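Local structure of glycerol trinitrate reductase (Agrobacterium tumefaciens, 5EPD) at residues 118-123 with 194-199; 227-232 with 268-273; 245-250 with 277-282. The protein probably works as an FMN-dependent Old Yellow Enzyme oxidoreductase that reduces glycerol trinitrate, and is modelled here in its flavin-free form. All blocks are in the same frame, centred on the assembly; numbering follows the deposited sequence.

Contact 1 of 3, residues 118-123 with 194-199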
ATOM      1  N   VAL A 118       7.808   5.874  -2.556  1.00 32.08           N
ATOM      2  CA  VAL A 118       7.346   5.812  -1.203  1.00 31.18           C
ATOM      3  C   VAL A 118       7.173   4.321  -0.855  1.00 31.30           C
ATOM      4  O   VAL A 118       6.727   3.525  -1.698  1.00 29.73           O
ATOM      5  CB  VAL A 118       6.038   6.615  -1.147  1.00 32.46           C
ATOM      6  CG1 VAL A 118       5.131   6.165  -0.019  1.00 33.85           C
ATOM      7  CG2 VAL A 118       6.380   8.089  -1.018  1.00 32.42           C
ATOM      8  N   LEU A 119       7.552   3.936   0.364  1.00 32.61           N
ATOM      9  CA  LEU A 119       7.358   2.550   0.845  1.00 34.61           C
ATOM     10  C   LEU A 119       6.012   2.367   1.585  1.00 31.20           C
ATOM     11  O   LEU A 119       5.676   3.100   2.525  1.00 30.54           O
ATOM     12  CB  LEU A 119       8.549   2.117   1.714  1.00 36.23           C
ATOM     13  CG  LEU A 119       8.561   0.698   2.293  1.00 38.26           C
ATOM     14  CD1 LEU A 119       9.964   0.179   2.563  1.00 39.14           C
ATOM     15  CD2 LEU A 119       7.794   0.645   3.597  1.00 41.47           C
ATOM     16  N   GLN A 120       5.240   1.369   1.164  1.00 30.45           N
ATOM     17  CA  GLN A 120       3.980   1.061   1.860  1.00 29.76           C
ATOM     18  C   GLN A 120       4.192   0.080   3.009  1.00 28.53           C
ATOM     19  O   GLN A 120       4.463  -1.099   2.792  1.00 26.57           O
ATOM     20  CB  GLN A 120       2.895   0.517   0.911  1.00 29.29           C
ATOM     21  CG  GLN A 120       1.514   0.447   1.562  1.00 28.20           C
ATOM     22  CD  GLN A 120       0.483  -0.285   0.739  1.00 27.25           C
ATOM     23  OE1 GLN A 120       0.717  -1.400   0.310  1.00 31.72           O
ATOM     24  NE2 GLN A 120      -0.665   0.308   0.556  1.00 25.44           N
ATOM     25  N   LEU A 121       4.043   0.598   4.225  1.00 28.35           N
ATOM     26  CA  LEU A 121       4.191  -0.171   5.464  1.00 30.11           C
ATOM     27  C   LEU A 121       3.016  -1.099   5.794  1.00 30.98           C
ATOM     28  O   LEU A 121       1.856  -0.649   5.932  1.00 32.23           O
ATOM     29  CB  LEU A 121       4.345   0.778   6.649  1.00 31.14           C
ATOM     30  CG  LEU A 121       5.532   1.721   6.556  1.00 32.58           C
ATOM     31  CD1 LEU A 121       5.367   2.801   7.619  1.00 34.82           C
ATOM     32  CD2 LEU A 121       6.841   0.958   6.704  1.00 33.91           C
ATOM     33  N   TRP A 122       3.350  -2.370   6.023  1.00 29.43           N
ATOM     34  CA  TRP A 122       2.376  -3.431   6.117  1.00 28.99           C
ATOM     35  C   TRP A 122       2.371  -4.169   7.458  1.00 28.56           C
ATOM     36  O   TRP A 122       3.429  -4.487   8.016  1.00 28.38           O
ATOM     37  CB  TRP A 122       2.746  -4.442   5.045  1.00 29.98           C
ATOM     38  CG  TRP A 122       1.646  -5.185   4.410  1.00 29.96           C
ATOM     39  CD1 TRP A 122       0.280  -4.988   4.546  1.00 30.68           C
ATOM     40  CD2 TRP A 122       1.811  -6.236   3.459  1.00 28.31           C
ATOM     41  NE1 TRP A 122      -0.402  -5.866   3.722  1.00 29.89           N
ATOM     42  CE2 TRP A 122       0.517  -6.632   3.039  1.00 29.44           C
ATOM     43  CE3 TRP A 122       2.929  -6.844   2.886  1.00 27.16           C
ATOM     44  CZ2 TRP A 122       0.322  -7.637   2.090  1.00 29.83           C
ATOM     45  CZ3 TRP A 122       2.738  -7.837   1.950  1.00 28.06           C
ATOM     46  CH2 TRP A 122       1.447  -8.226   1.556  1.00 28.78           C
ATOM     47  N   HIS A 123       1.169  -4.462   7.947  1.00 28.01           N
ATOM     48  CA  HIS A 123       0.930  -5.545   8.910  1.00 26.39           C
ATOM     49  C   HIS A 123      -0.370  -6.227   8.476  1.00 27.02           C
ATOM     50  O   HIS A 123      -1.471  -5.646   8.600  1.00 26.53           O
ATOM     51  CB  HIS A 123       0.795  -5.013  10.349  1.00 26.23           C
ATOM     52  CG  HIS A 123       1.017  -6.047  11.406  1.00 26.35           C
ATOM     53  ND1 HIS A 123       0.478  -7.315  11.343  1.00 26.59           N
ATOM     54  CD2 HIS A 123       1.713  -5.998  12.568  1.00 27.27           C
ATOM     55  CE1 HIS A 123       0.836  -8.007  12.410  1.00 26.25           C
ATOM     56  NE2 HIS A 123       1.577  -7.226  13.176  1.00 27.27           N
ATOM     57  N   GLU A 194       3.743   5.057   3.075  1.00 31.49           N
ATOM     58  CA  GLU A 194       2.295   4.962   3.008  1.00 29.07           C
ATOM     59  C   GLU A 194       1.833   3.848   3.961  1.00 28.23           C
ATOM     60  O   GLU A 194       2.082   2.686   3.741  1.00 28.20           O
ATOM     61  CB  GLU A 194       1.835   4.660   1.585  1.00 29.54           C
ATOM     62  CG  GLU A 194       0.330   4.602   1.505  1.00 32.37           C
ATOM     63  CD  GLU A 194      -0.189   4.308   0.135  1.00 33.37           C
ATOM     64  OE1 GLU A 194      -0.672   3.167  -0.066  1.00 34.90           O
ATOM     65  OE2 GLU A 194      -0.127   5.220  -0.720  1.00 35.52           O
ATOM     66  N   VAL A 195       1.153   4.224   5.027  1.00 29.53           N
ATOM     67  CA  VAL A 195       0.604   3.274   5.997  1.00 27.59           C
ATOM     68  C   VAL A 195      -0.494   2.448   5.301  1.00 27.23           C
ATOM     69  O   VAL A 195      -1.445   3.019   4.734  1.00 26.82           O
ATOM     70  CB  VAL A 195       0.065   4.049   7.246  1.00 26.56           C
ATOM     71  CG1 VAL A 195      -0.669   3.131   8.228  1.00 27.35           C
ATOM     72  CG2 VAL A 195       1.218   4.760   7.953  1.00 27.37           C
ATOM     73  N   HIS A 196      -0.375   1.119   5.310  1.00 26.26           N
ATOM     74  CA  HIS A 196      -1.445   0.306   4.701  1.00 26.68           C
ATOM     75  C   HIS A 196      -2.666   0.175   5.668  1.00 27.80           C
ATOM     76  O   HIS A 196      -2.715  -0.711   6.563  1.00 27.97           O
ATOM     77  CB  HIS A 196      -0.922  -1.073   4.230  1.00 25.97           C
ATOM     78  CG  HIS A 196      -1.776  -1.733   3.173  1.00 24.22           C
ATOM     79  ND1 HIS A 196      -3.071  -1.339   2.884  1.00 23.28           N
ATOM     80  CD2 HIS A 196      -1.514  -2.783   2.356  1.00 23.05           C
ATOM     81  CE1 HIS A 196      -3.558  -2.098   1.919  1.00 23.73           C
ATOM     82  NE2 HIS A 196      -2.632  -2.984   1.579  1.00 23.01           N
ATOM     83  N   GLY A 197      -3.648   1.067   5.472  1.00 26.48           N
ATOM     84  CA  GLY A 197      -4.863   1.098   6.299  1.00 26.17           C
ATOM     85  C   GLY A 197      -6.080   0.474   5.617  1.00 26.66           C
ATOM     86  O   GLY A 197      -7.220   0.663   6.088  1.00 25.15           O
ATOM     87  N   ALA A 198      -5.829  -0.317   4.555  1.00 26.31           N
ATOM     88  CA  ALA A 198      -6.876  -0.831   3.635  1.00 24.73           C
ATOM     89  C   ALA A 198      -6.843  -2.335   3.462  1.00 24.98           C
ATOM     90  O   ALA A 198      -5.989  -3.040   4.036  1.00 25.57           O
ATOM     91  CB  ALA A 198      -6.714  -0.182   2.259  1.00 25.24           C
ATOM     92  N   ASN A 199      -7.810  -2.805   2.661  1.00 24.42           N
ATOM     93  CA  ASN A 199      -7.776  -4.113   1.994  1.00 23.24           C
ATOM     94  C   ASN A 199      -7.752  -5.285   2.966  1.00 24.47           C
ATOM     95  O   ASN A 199      -7.159  -6.349   2.684  1.00 23.69           O
ATOM     96  CB  ASN A 199      -6.609  -4.178   0.986  1.00 22.32           C
ATOM     97  CG  ASN A 199      -6.671  -3.058  -0.073  1.00 22.58           C
ATOM     98  OD1 ASN A 199      -7.672  -2.334  -0.203  1.00 22.20           O
ATOM     99  ND2 ASN A 199      -5.594  -2.920  -0.841  1.00 22.34           N
TER
HETATM  100  O   HOH W   1      -1.379  -2.739   7.873  1.00 38.73           O
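The side-chain amide of Q120 lies flat on the imidazole of H196: the two planes are 15° apart, and NE2 of Q120 stands 3.5 Å above the middle of the ring. CG anti to the backbone N (chi1 -169°) and an extended chain beyond it carry the amide over H196. The same NE2 gives a weak, bent hydrogen bond to E194 OE1 at 2.9 Å, with the carboxylate turned well away from the amide plane. The other oxygen of E194, OE2, is held by Y281 and H283, so both ends of this buried carboxylate have partners. W122 runs alongside H196, pointing the same way; its NE1 is 3.6 Å from CD2 of H196, but the rings are slid apart and barely overlap. Beneath these side chains the strands pair in parallel through three backbone hydrogen bonds: E194 N to L119 O, at 2.8 Å, then L121 N to E194 O and H196 N to L121 O. Past the last of these, a water carries the link on between H123 N and H196 O. Strands 117-122 and 193-196 are the third and fourth of the eight-stranded barrel; strand 73-80 flanks the first, strand 245-249 the second, and helix 171-187 packs on L119 and L121 from outside.

Contact 2 of 3, residues 227-232 with 268-273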
ATOM      1  N   ARG A 227      -8.818   3.758  16.642  1.00 34.80           N
ATOM      2  CA  ARG A 227      -7.673   4.180  17.482  1.00 34.63           C
ATOM      3  C   ARG A 227      -6.332   3.644  17.040  1.00 31.93           C
ATOM      4  O   ARG A 227      -5.349   4.362  17.086  1.00 31.30           O
ATOM      5  CB  ARG A 227      -7.873   3.803  18.959  1.00 35.05           C
ATOM      6  CG  ARG A 227      -6.809   4.392  19.902  1.00 35.27           C
ATOM      7  CD  ARG A 227      -7.095   4.071  21.364  1.00 35.01           C
ATOM      8  NE  ARG A 227      -8.537   4.114  21.688  1.00 37.74           N
ATOM      9  CZ  ARG A 227      -9.272   5.231  21.868  1.00 40.17           C
ATOM     10  NH1 ARG A 227      -8.735   6.442  21.739  1.00 39.93           N
ATOM     11  NH2 ARG A 227     -10.574   5.151  22.175  1.00 40.26           N
ATOM     12  N   LEU A 228      -6.259   2.384  16.654  1.00 31.06           N
ATOM     13  CA  LEU A 228      -4.949   1.859  16.261  1.00 29.72           C
ATOM     14  C   LEU A 228      -4.472   2.554  14.990  1.00 30.75           C
ATOM     15  O   LEU A 228      -3.340   3.040  14.949  1.00 35.09           O
ATOM     16  CB  LEU A 228      -4.971   0.349  16.080  1.00 28.13           C
ATOM     17  CG  LEU A 228      -3.620  -0.326  15.850  1.00 26.81           C
ATOM     18  CD1 LEU A 228      -2.703  -0.124  17.049  1.00 26.63           C
ATOM     19  CD2 LEU A 228      -3.821  -1.795  15.547  1.00 25.45           C
ATOM     20  N   MET A 229      -5.338   2.652  13.977  1.00 31.27           N
ATOM     21  CA  MET A 229      -4.952   3.279  12.696  1.00 31.44           C
ATOM     22  C   MET A 229      -4.385   4.679  12.919  1.00 32.23           C
ATOM     23  O   MET A 229      -3.335   5.029  12.374  1.00 32.54           O
ATOM     24  CB  MET A 229      -6.150   3.344  11.710  1.00 31.91           C
ATOM     25  CG  MET A 229      -5.802   3.864  10.299  1.00 31.34           C
ATOM     26  SD  MET A 229      -7.225   3.915   9.178  1.00 30.74           S
ATOM     27  CE  MET A 229      -7.602   2.162   9.004  1.00 33.24           C
ATOM     28  N   LEU A 230      -5.096   5.469  13.725  1.00 31.90           N
ATOM     29  CA  LEU A 230      -4.716   6.839  14.004  1.00 31.78           C
ATOM     30  C   LEU A 230      -3.446   6.910  14.857  1.00 31.04           C
ATOM     31  O   LEU A 230      -2.584   7.759  14.606  1.00 30.54           O
ATOM     32  CB  LEU A 230      -5.878   7.576  14.690  1.00 33.12           C
ATOM     33  CG  LEU A 230      -7.167   7.750  13.872  1.00 32.89           C
ATOM     34  CD1 LEU A 230      -8.220   8.401  14.760  1.00 33.09           C
ATOM     35  CD2 LEU A 230      -6.937   8.576  12.607  1.00 32.60           C
ATOM     36  N   GLU A 231      -3.324   6.027  15.843  1.00 30.09           N
ATOM     37  CA  GLU A 231      -2.103   5.955  16.647  1.00 31.81           C
ATOM     38  C   GLU A 231      -0.915   5.616  15.793  1.00 31.95           C
ATOM     39  O   GLU A 231       0.169   6.175  15.982  1.00 33.15           O
ATOM     40  CB  GLU A 231      -2.228   4.929  17.774  1.00 33.56           C
ATOM     41  CG  GLU A 231      -2.971   5.505  18.975  1.00 37.27           C
ATOM     42  CD  GLU A 231      -3.246   4.487  20.054  1.00 39.95           C
ATOM     43  OE1 GLU A 231      -2.820   3.327  19.885  1.00 37.71           O
ATOM     44  OE2 GLU A 231      -3.896   4.859  21.057  1.00 44.22           O
ATOM     45  N   VAL A 232      -1.109   4.690  14.854  1.00 32.76           N
ATOM     46  CA  VAL A 232      -0.009   4.260  13.986  1.00 31.77           C
ATOM     47  C   VAL A 232       0.425   5.424  13.067  1.00 30.70           C
ATOM     48  O   VAL A 232       1.600   5.769  13.010  1.00 31.70           O
ATOM     49  CB  VAL A 232      -0.359   2.969  13.197  1.00 32.44           C
ATOM     50  CG1 VAL A 232       0.608   2.758  12.035  1.00 33.10           C
ATOM     51  CG2 VAL A 232      -0.335   1.749  14.110  1.00 32.57           C
ATOM     52  N   ASP A 268     -15.561   9.179   7.703  1.00 32.07           N
ATOM     53  CA  ASP A 268     -15.629  10.627   7.951  1.00 32.33           C
ATOM     54  C   ASP A 268     -14.835  10.963   9.217  1.00 31.64           C
ATOM     55  O   ASP A 268     -14.069  11.945   9.239  1.00 29.94           O
ATOM     56  CB  ASP A 268     -17.072  11.095   8.170  1.00 33.04           C
ATOM     57  CG  ASP A 268     -17.881  11.121   6.908  1.00 34.10           C
ATOM     58  OD1 ASP A 268     -17.307  11.032   5.797  1.00 37.63           O
ATOM     59  OD2 ASP A 268     -19.110  11.242   7.029  1.00 34.90           O
ATOM     60  N   TYR A 269     -15.043  10.156  10.265  1.00 29.28           N
ATOM     61  CA  TYR A 269     -14.286  10.298  11.517  1.00 31.65           C
ATOM     62  C   TYR A 269     -12.770  10.166  11.311  1.00 31.42           C
ATOM     63  O   TYR A 269     -11.993  11.071  11.671  1.00 31.55           O
ATOM     64  CB  TYR A 269     -14.741   9.269  12.570  1.00 32.93           C
ATOM     65  CG  TYR A 269     -13.942   9.416  13.854  1.00 36.02           C
ATOM     66  CD1 TYR A 269     -14.225  10.451  14.744  1.00 36.25           C
ATOM     67  CD2 TYR A 269     -12.863   8.564  14.152  1.00 37.03           C
ATOM     68  CE1 TYR A 269     -13.491  10.624  15.913  1.00 37.75           C
ATOM     69  CE2 TYR A 269     -12.118   8.730  15.325  1.00 37.26           C
ATOM     70  CZ  TYR A 269     -12.438   9.764  16.209  1.00 38.70           C
ATOM     71  OH  TYR A 269     -11.736   9.969  17.393  1.00 34.98           O
ATOM     72  N   ILE A 270     -12.371   9.024  10.735  1.00 32.84           N
ATOM     73  CA  ILE A 270     -10.959   8.724  10.440  1.00 30.99           C
ATOM     74  C   ILE A 270     -10.304   9.822   9.597  1.00 30.39           C
ATOM     75  O   ILE A 270      -9.190  10.250   9.902  1.00 30.64           O
ATOM     76  CB  ILE A 270     -10.787   7.330   9.768  1.00 28.99           C
ATOM     77  CG1 ILE A 270     -10.895   6.229  10.831  1.00 27.82           C
ATOM     78  CG2 ILE A 270      -9.428   7.204   9.063  1.00 28.54           C
ATOM     79  CD1 ILE A 270     -11.413   4.905  10.307  1.00 28.40           C
ATOM     80  N   VAL A 271     -10.972  10.283   8.546  1.00 29.81           N
ATOM     81  CA  VAL A 271     -10.355  11.340   7.700  1.00 31.59           C
ATOM     82  C   VAL A 271     -10.289  12.692   8.424  1.00 32.17           C
ATOM     83  O   VAL A 271      -9.301  13.392   8.283  1.00 33.37           O
ATOM     84  CB  VAL A 271     -10.995  11.445   6.288  1.00 31.41           C
ATOM     85  CG1 VAL A 271     -10.507  12.688   5.528  1.00 31.30           C
ATOM     86  CG2 VAL A 271     -10.673  10.187   5.480  1.00 30.96           C
ATOM     87  N   ASP A 272     -11.301  13.038   9.216  1.00 34.44           N
ATOM     88  CA  ASP A 272     -11.205  14.220  10.097  1.00 38.29           C
ATOM     89  C   ASP A 272      -9.939  14.161  10.952  1.00 36.86           C
ATOM     90  O   ASP A 272      -9.162  15.108  11.028  1.00 34.95           O
ATOM     91  CB  ASP A 272     -12.410  14.301  11.055  1.00 40.54           C
ATOM     92  CG  ASP A 272     -13.690  14.749  10.373  1.00 42.79           C
ATOM     93  OD1 ASP A 272     -13.610  15.470   9.344  1.00 39.20           O
ATOM     94  OD2 ASP A 272     -14.779  14.368  10.885  1.00 41.94           O
ATOM     95  N   LYS A 273      -9.762  13.036  11.622  1.00 38.52           N
ATOM     96  CA  LYS A 273      -8.606  12.841  12.477  1.00 40.35           C
ATOM     97  C   LYS A 273      -7.274  12.795  11.704  1.00 39.16           C
ATOM     98  O   LYS A 273      -6.245  13.293  12.186  1.00 37.13           O
ATOM     99  CB  LYS A 273      -8.814  11.568  13.283  1.00 43.58           C
ATOM    100  CG  LYS A 273      -9.859  11.755  14.371  1.00 47.97           C
ATOM    101  CD  LYS A 273      -9.236  12.476  15.564  1.00 51.95           C
ATOM    102  CE  LYS A 273     -10.189  12.587  16.741  1.00 55.17           C
ATOM    103  NZ  LYS A 273     -10.829  13.927  16.822  1.00 55.28           N
TER
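L230 fits against one turn of the neighbouring helix, touching K273, Y269 and I270 together. Both of its methyls close on the beta carbon of K273, CD1 at 3.5 Å and CD2 at 3.6 Å from K273 CB, and the two side chains cross at about a right angle. CD1 also meets the Y269 ring, 4.0 Å from CE2, while CD2 rests 3.9 Å from the backbone oxygen I270 O. This is the tight part of the contact. Nearer the barrel, M229 runs out straight to its sulfur (chi2 180°) and bends there; SD stops 4.0 Å from CG2 of I270, a softer touch between two buried side chains, with A207 of helix 202-207 also against M229.

The outer side is looser, and here K273 is exposed to solvent. It offers its first carbons to L230; chi1 (-73°) sets CG beside the backbone N, over one face of the Y269 ring one turn earlier, and bends further along carry the ammonium end away from helix 227-240. No hydrogen bond or salt bridge joins the two segments, and several of the charged residues have partners elsewhere: D272 pairs with R306, D268 with S302, and R227 with the backbone of T217. The segment axes stay 10.6 Å apart and run nearly parallel, 18° between them. Consecutive outer helices packed side by side in the same direction, with strand 245-249 between them in sequence, are as expected of beta-alpha-beta units; here the sheet they cover closes into the eight-stranded TIM barrel.

Contact 3 of 3, residues 245-250 with 277-282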
ATOM      1  N   THR A 245       4.473  11.399   5.258  1.00 40.61           N
ATOM      2  CA  THR A 245       3.501  10.372   5.642  1.00 39.25           C
ATOM      3  C   THR A 245       2.234  10.422   4.774  1.00 36.79           C
ATOM      4  O   THR A 245       1.656  11.489   4.552  1.00 36.02           O
ATOM      5  CB  THR A 245       3.103  10.496   7.124  1.00 38.54           C
ATOM      6  OG1 THR A 245       4.288  10.493   7.927  1.00 39.24           O
ATOM      7  CG2 THR A 245       2.195   9.329   7.560  1.00 38.60           C
ATOM      8  N   GLY A 246       1.839   9.252   4.266  1.00 33.40           N
ATOM      9  CA  GLY A 246       0.551   9.071   3.615  1.00 30.81           C
ATOM     10  C   GLY A 246      -0.102   7.858   4.246  1.00 29.68           C
ATOM     11  O   GLY A 246       0.547   7.109   4.982  1.00 28.16           O
ATOM     12  N   ILE A 247      -1.386   7.673   3.968  1.00 27.44           N
ATOM     13  CA  ILE A 247      -2.079   6.474   4.366  1.00 27.91           C
ATOM     14  C   ILE A 247      -2.972   6.075   3.194  1.00 28.68           C
ATOM     15  O   ILE A 247      -3.448   6.954   2.443  1.00 27.76           O
ATOM     16  CB  ILE A 247      -2.901   6.718   5.658  1.00 29.14           C
ATOM     17  CG1 ILE A 247      -3.523   5.431   6.168  1.00 28.98           C
ATOM     18  CG2 ILE A 247      -3.990   7.761   5.428  1.00 29.98           C
ATOM     19  CD1 ILE A 247      -4.217   5.614   7.492  1.00 29.96           C
ATOM     20  N   ARG A 248      -3.164   4.761   3.023  1.00 27.49           N
ATOM     21  CA  ARG A 248      -4.188   4.214   2.109  1.00 27.79           C
ATOM     22  C   ARG A 248      -5.378   3.671   2.906  1.00 26.83           C
ATOM     23  O   ARG A 248      -5.160   2.985   3.889  1.00 25.20           O
ATOM     24  CB  ARG A 248      -3.593   3.071   1.279  1.00 29.69           C
ATOM     25  CG  ARG A 248      -4.458   2.595   0.119  1.00 31.69           C
ATOM     26  CD  ARG A 248      -3.750   1.536  -0.744  1.00 33.77           C
ATOM     27  NE  ARG A 248      -3.953   1.763  -2.185  1.00 37.58           N
ATOM     28  CZ  ARG A 248      -3.983   0.810  -3.125  1.00 40.70           C
ATOM     29  NH1 ARG A 248      -3.843  -0.464  -2.796  1.00 39.52           N
ATOM     30  NH2 ARG A 248      -4.171   1.134  -4.415  1.00 43.34           N
ATOM     31  N   ILE A 249      -6.614   3.958   2.460  1.00 26.39           N
ATOM     32  CA  ILE A 249      -7.842   3.383   3.022  1.00 26.53           C
ATOM     33  C   ILE A 249      -8.792   2.906   1.927  1.00 26.95           C
ATOM     34  O   ILE A 249      -8.741   3.359   0.788  1.00 26.49           O
ATOM     35  CB  ILE A 249      -8.633   4.396   3.889  1.00 27.76           C
ATOM     36  CG1 ILE A 249      -9.097   5.580   3.031  1.00 29.96           C
ATOM     37  CG2 ILE A 249      -7.768   4.862   5.053  1.00 27.98           C
ATOM     38  CD1 ILE A 249      -9.867   6.671   3.744  1.00 30.16           C
ATOM     39  N   SER A 250      -9.687   2.017   2.310  1.00 26.47           N
ATOM     40  CA  SER A 250     -10.656   1.425   1.405  1.00 27.67           C
ATOM     41  C   SER A 250     -11.999   1.320   2.148  1.00 28.11           C
ATOM     42  O   SER A 250     -12.325   0.242   2.689  1.00 29.16           O
ATOM     43  CB  SER A 250     -10.174   0.019   1.003  1.00 28.15           C
ATOM     44  OG  SER A 250     -10.029  -0.844   2.142  1.00 25.47           O
ATOM     45  N   LEU A 277      -3.930  15.440  11.936  1.00 44.04           N
ATOM     46  CA  LEU A 277      -2.502  15.089  12.081  1.00 42.16           C
ATOM     47  C   LEU A 277      -1.598  15.787  11.051  1.00 42.66           C
ATOM     48  O   LEU A 277      -0.371  15.749  11.182  1.00 45.03           O
ATOM     49  CB  LEU A 277      -2.303  13.572  11.988  1.00 41.29           C
ATOM     50  CG  LEU A 277      -2.763  12.759  13.193  1.00 40.79           C
ATOM     51  CD1 LEU A 277      -2.915  11.271  12.876  1.00 40.40           C
ATOM     52  CD2 LEU A 277      -1.775  12.971  14.327  1.00 41.43           C
ATOM     53  N   GLY A 278      -2.191  16.402  10.027  1.00 41.21           N
ATOM     54  CA  GLY A 278      -1.436  17.206   9.053  1.00 42.10           C
ATOM     55  C   GLY A 278      -0.719  16.411   7.974  1.00 39.65           C
ATOM     56  O   GLY A 278       0.129  16.944   7.266  1.00 38.55           O
ATOM     57  N   ILE A 279      -1.076  15.140   7.821  1.00 39.73           N
ATOM     58  CA  ILE A 279      -0.344  14.263   6.903  1.00 38.94           C
ATOM     59  C   ILE A 279      -0.481  14.718   5.457  1.00 37.77           C
ATOM     60  O   ILE A 279      -1.490  15.324   5.053  1.00 37.81           O
ATOM     61  CB  ILE A 279      -0.715  12.762   7.026  1.00 38.08           C
ATOM     62  CG1 ILE A 279      -2.214  12.552   6.901  1.00 37.17           C
ATOM     63  CG2 ILE A 279      -0.191  12.170   8.335  1.00 39.19           C
ATOM     64  CD1 ILE A 279      -2.569  11.112   6.647  1.00 38.60           C
ATOM     65  N   ALA A 280       0.567  14.416   4.697  1.00 37.34           N
ATOM     66  CA  ALA A 280       0.683  14.794   3.287  1.00 36.13           C
ATOM     67  C   ALA A 280      -0.481  14.309   2.395  1.00 36.18           C
ATOM     68  O   ALA A 280      -0.909  15.041   1.511  1.00 35.41           O
ATOM     69  CB  ALA A 280       2.007  14.290   2.724  1.00 35.63           C
ATOM     70  N   TYR A 281      -0.983  13.089   2.600  1.00 35.21           N
ATOM     71  CA  TYR A 281      -2.020  12.584   1.704  1.00 34.61           C
ATOM     72  C   TYR A 281      -2.806  11.389   2.208  1.00 33.99           C
ATOM     73  O   TYR A 281      -2.316  10.591   3.006  1.00 32.95           O
ATOM     74  CB  TYR A 281      -1.410  12.234   0.335  1.00 34.11           C
ATOM     75  CG  TYR A 281      -0.624  10.937   0.260  1.00 33.42           C
ATOM     76  CD1 TYR A 281      -1.269   9.710   0.188  1.00 33.27           C
ATOM     77  CD2 TYR A 281       0.771  10.948   0.212  1.00 34.88           C
ATOM     78  CE1 TYR A 281      -0.546   8.524   0.087  1.00 36.11           C
ATOM     79  CE2 TYR A 281       1.506   9.769   0.091  1.00 34.38           C
ATOM     80  CZ  TYR A 281       0.843   8.560   0.030  1.00 34.11           C
ATOM     81  OH  TYR A 281       1.555   7.391  -0.076  1.00 31.59           O
ATOM     82  N   ILE A 282      -4.035  11.278   1.703  1.00 33.47           N
ATOM     83  CA  ILE A 282      -4.797  10.047   1.795  1.00 33.36           C
ATOM     84  C   ILE A 282      -4.904   9.434   0.399  1.00 31.52           C
ATOM     85  O   ILE A 282      -4.962  10.133  -0.613  1.00 27.54           O
ATOM     86  CB  ILE A 282      -6.204  10.228   2.440  1.00 35.82           C
ATOM     87  CG1 ILE A 282      -7.055  11.261   1.682  1.00 36.65           C
ATOM     88  CG2 ILE A 282      -6.067  10.603   3.919  1.00 37.82           C
ATOM     89  CD1 ILE A 282      -8.475  11.364   2.190  1.00 38.36           C
TER
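I247 and I282 pair as parallel neighbours, with I247 N bonded to Y281 O at 3.2 Å (151° at the hydrogen), while at the entry to the second strand A280 N makes a weak, bent bond to T245 O. Ahead of that, the chain has left helix 263-276 through G278, which has positive phi, and turned into the sheet.

On the side facing the barrel interior, Y281 lays its ring across strand 245-249 at G246. Its CG sits between the backbone N and the carbonyl carbon (chi1 77°), which folds the ring back over G246, whose CA stands 3.6 Å from the ring centroid, almost on the normal: a CH-pi contact made possible because G246 carries no side chain. The hydroxyl reaches past strand 245-249 to E194 OE2 on strand 193-196.

Isoleucines meet on the other face, which looks out at the helices. I247 holds its CG2 branch toward the neighbouring strand, 3.8 Å from CG2 of I282 and 3.8 Å from CD1 of I279, so one methyl serves two partners. I279 CG2 in turn lies 3.8 Å from CG2 of T245, whose hydroxyl is taken by G241 O. L274 of helix 263-276 packs on both I247 and I279.

Within these ranges one good and one weak backbone bond join the chains, and H283 continues the pairing to I247 and I249. Dispersion probably adds to that hold on both faces of this beta-alpha-beta unit, aliphatic beneath the helices and aromatic on glycine inside.

How the contacts relate
The three contacts run from inside the barrel to its helical shell. The centre of contact 1 is about 4 Å from the centre of the chain, that of contact 3 about 11 Å and that of contact 2 about 17 Å. Contacts 1 and 3 share the sheet, since strands 193-196 and 245-249 are adjacent: V195 N is 2.9 Å from G246 O, and E194 OE2 is 2.8 Å from Y281 OH, both probable hydrogen bonds. Contact 2 covers that sheet from outside, M229 CG lying 3.7 Å from I247 CD1 of contact 3 and M229 CE 3.3 Å from G197 O of contact 1. In Old Yellow Enzymes FMN sits at the C-terminal ends of these strands; this model lacks it.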